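Local structure of AAC3-I (Uncultured bacterium, 5HMN) at the interface of chains A and B. The protein acetylates aminoglycoside antibiotics as a GNAT-fold acetyltransferase, using a coenzyme A-bound acetyl group as donor and so conferring resistance. Coordinates in Å, arbitrary orientation; residue numbers count along the deposited sequence, not the author numbering. Chains: chain A/B, AAC3-I.

The interface of chains A and B. Residues chain A 44, 48, 53, 72; chain B 75-76, 79, 81.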
loop_
_atom_site.group_PDB
_atom_site.type_symbol
_atom_site.label_atom_id
_atom_site.label_comp_id
_atom_site.label_asym_id
_atom_site.label_seq_id
_atom_site.Cartn_x
_atom_site.Cartn_y
_atom_site.Cartn_z
ATOM N N TYR A 44 -0.092 16.820 12.353
ATOM C CA TYR A 44 0.217 15.563 11.674
ATOM C C TYR A 44 -0.900 15.177 10.714
ATOM O O TYR A 44 -0.653 14.831 9.555
ATOM C CB TYR A 44 0.451 14.445 12.697
ATOM C CG TYR A 44 0.651 13.065 12.094
ATOM C CD1 TYR A 44 -0.430 12.231 11.840
ATOM C CD2 TYR A 44 1.922 12.595 11.789
ATOM C CE1 TYR A 44 -0.256 10.980 11.297
ATOM C CE2 TYR A 44 2.109 11.339 11.246
ATOM C CZ TYR A 44 1.014 10.536 11.002
ATOM O OH TYR A 44 1.170 9.281 10.460
ATOM N N LEU A 48 -0.827 15.159 6.366
ATOM C CA LEU A 48 -1.219 13.929 5.689
ATOM C C LEU A 48 -2.302 14.208 4.649
ATOM O O LEU A 48 -2.288 13.646 3.553
ATOM C CB LEU A 48 -1.706 12.892 6.704
ATOM C CG LEU A 48 -2.149 11.539 6.139
ATOM C CD1 LEU A 48 -1.009 10.863 5.383
ATOM C CD2 LEU A 48 -2.664 10.639 7.251
ATOM N N TYR A 53 -0.386 11.724 -2.051
ATOM C CA TYR A 53 -0.812 10.344 -2.250
ATOM C C TYR A 53 -1.964 9.887 -1.354
ATOM O O TYR A 53 -2.619 8.886 -1.645
ATOM C CB TYR A 53 0.385 9.409 -2.053
ATOM C CG TYR A 53 1.006 9.481 -0.676
ATOM C CD1 TYR A 53 0.607 8.615 0.334
ATOM C CD2 TYR A 53 1.996 10.412 -0.387
ATOM C CE1 TYR A 53 1.174 8.677 1.592
ATOM C CE2 TYR A 53 2.568 10.480 0.868
ATOM C CZ TYR A 53 2.152 9.610 1.852
ATOM O OH TYR A 53 2.721 9.676 3.101
ATOM N N TYR A 72 -4.434 5.172 -0.507
ATOM C CA TYR A 72 -3.111 5.691 -0.846
ATOM C C TYR A 72 -2.853 5.517 -2.333
ATOM O O TYR A 72 -3.019 4.423 -2.873
ATOM C CB TYR A 72 -2.024 4.977 -0.038
ATOM C CG TYR A 72 -2.104 5.184 1.464
ATOM C CD1 TYR A 72 -2.896 4.366 2.256
ATOM C CD2 TYR A 72 -1.368 6.186 2.087
ATOM C CE1 TYR A 72 -2.969 4.552 3.630
ATOM C CE2 TYR A 72 -1.433 6.376 3.456
ATOM C CZ TYR A 72 -2.236 5.557 4.221
ATOM O OH TYR A 72 -2.300 5.742 5.585
ATOM N N LYS B 75 1.954 6.338 5.823
ATOM C CA LYS B 75 1.716 7.095 7.046
ATOM C C LYS B 75 0.274 6.933 7.500
ATOM O O LYS B 75 -0.648 7.318 6.787
ATOM C CB LYS B 75 2.024 8.574 6.833
ATOM C CG LYS B 75 3.473 8.871 6.509
ATOM C CD LYS B 75 3.649 10.321 6.080
ATOM C CE LYS B 75 2.679 11.247 6.807
ATOM N NZ LYS B 75 2.911 12.681 6.477
ATOM N N LYS B 76 0.080 6.370 8.688
ATOM C CA LYS B 76 -1.266 6.045 9.150
ATOM C C LYS B 76 -2.014 7.282 9.633
ATOM O O LYS B 76 -1.413 8.284 10.025
ATOM C CB LYS B 76 -1.215 4.988 10.257
ATOM C CG LYS B 76 -0.654 3.641 9.797
ATOM C CD LYS B 76 -1.252 3.200 8.454
ATOM C CE LYS B 76 -2.744 2.908 8.552
ATOM N NZ LYS B 76 -3.047 1.851 9.551
ATOM N N GLN B 79 -3.277 6.963 13.940
ATOM C CA GLN B 79 -2.210 7.240 14.906
ATOM C C GLN B 79 -0.984 7.782 14.182
ATOM O O GLN B 79 -0.850 7.622 12.969
ATOM C CB GLN B 79 -1.829 5.980 15.693
ATOM C CG GLN B 79 -2.910 5.450 16.622
ATOM C CD GLN B 79 -2.487 4.190 17.349
ATOM O OE1 GLN B 79 -1.309 3.997 17.648
ATOM N NE2 GLN B 79 -3.451 3.320 17.631
ATOM N N ARG B 81 1.844 6.825 13.310
ATOM C CA ARG B 81 2.693 5.672 13.050
ATOM C C ARG B 81 2.713 5.389 11.557
ATOM O O ARG B 81 1.893 5.922 10.812
ATOM C CB ARG B 81 2.200 4.448 13.823
ATOM C CG ARG B 81 0.767 4.040 13.492
ATOM C CD ARG B 81 0.279 2.925 14.403
ATOM N NE ARG B 81 -1.025 2.407 13.985
ATOM C CZ ARG B 81 -1.626 1.360 14.540
ATOM N NH1 ARG B 81 -1.045 0.714 15.545
ATOM N NH2 ARG B 81 -2.807 0.954 14.090
#
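Two copies of the enzyme meet here across a two-fold axis, in a patch where tyrosine hydroxyls of chain A take hold of a strand end of chain B; with its twin, it helps to join the two chains of the deposited assembly, which may be the biological dimer. A:Tyr44 OH donates to the backbone carbonyl B:Lys76 O at 2.8 Å. This oxygen lies at the edge of the phenol ring, and the hydroxyl in turn lies in the carbonyl plane, on a lone pair, with a C=O...donor angle of 142°. CG of A:Tyr44 is trans to the backbone N (chi1 175°), which sends the ring away from its helix toward chain B. One residue earlier along chain B, A:Tyr72 OH donates to B:Lys75 O at 2.6 Å, again from the ring edge but from above the carbonyl plane, 51° out of it. Tyrosine suits both places, since its long rigid ring carries a donor to main-chain oxygens at the end of a strand and the start of the following loop. Between these bonds sits A:Leu48, whose branched end gives an apolar surface beside both carbonyls. Its CD1 lies 4.0 Å from B:Lys75 CE, the two side chains sliding past each other in opposite directions. The lysine suits this groove because its long methylene chain can pack against chain A while carrying the amine onward. A:Tyr53 crosses that chain at about a right angle, its OH 3.2 Å from B:Lys75 CD, where the aliphatic chain bends at chi3. Within chain A, the rings of A:Tyr53 and A:Tyr72 meet edge to edge, which should help keep both phenols directed at B:Lys75. The backbone carbonyls of B:Gln79 and B:Arg81 also approach the A:Tyr44 hydroxyl, at longer range than B:Lys76 O. In the fold, helix 42-49, A:Tyr53 and strand 64-75 of chain A receive the end of strand 67-75 and the following loop of chain B.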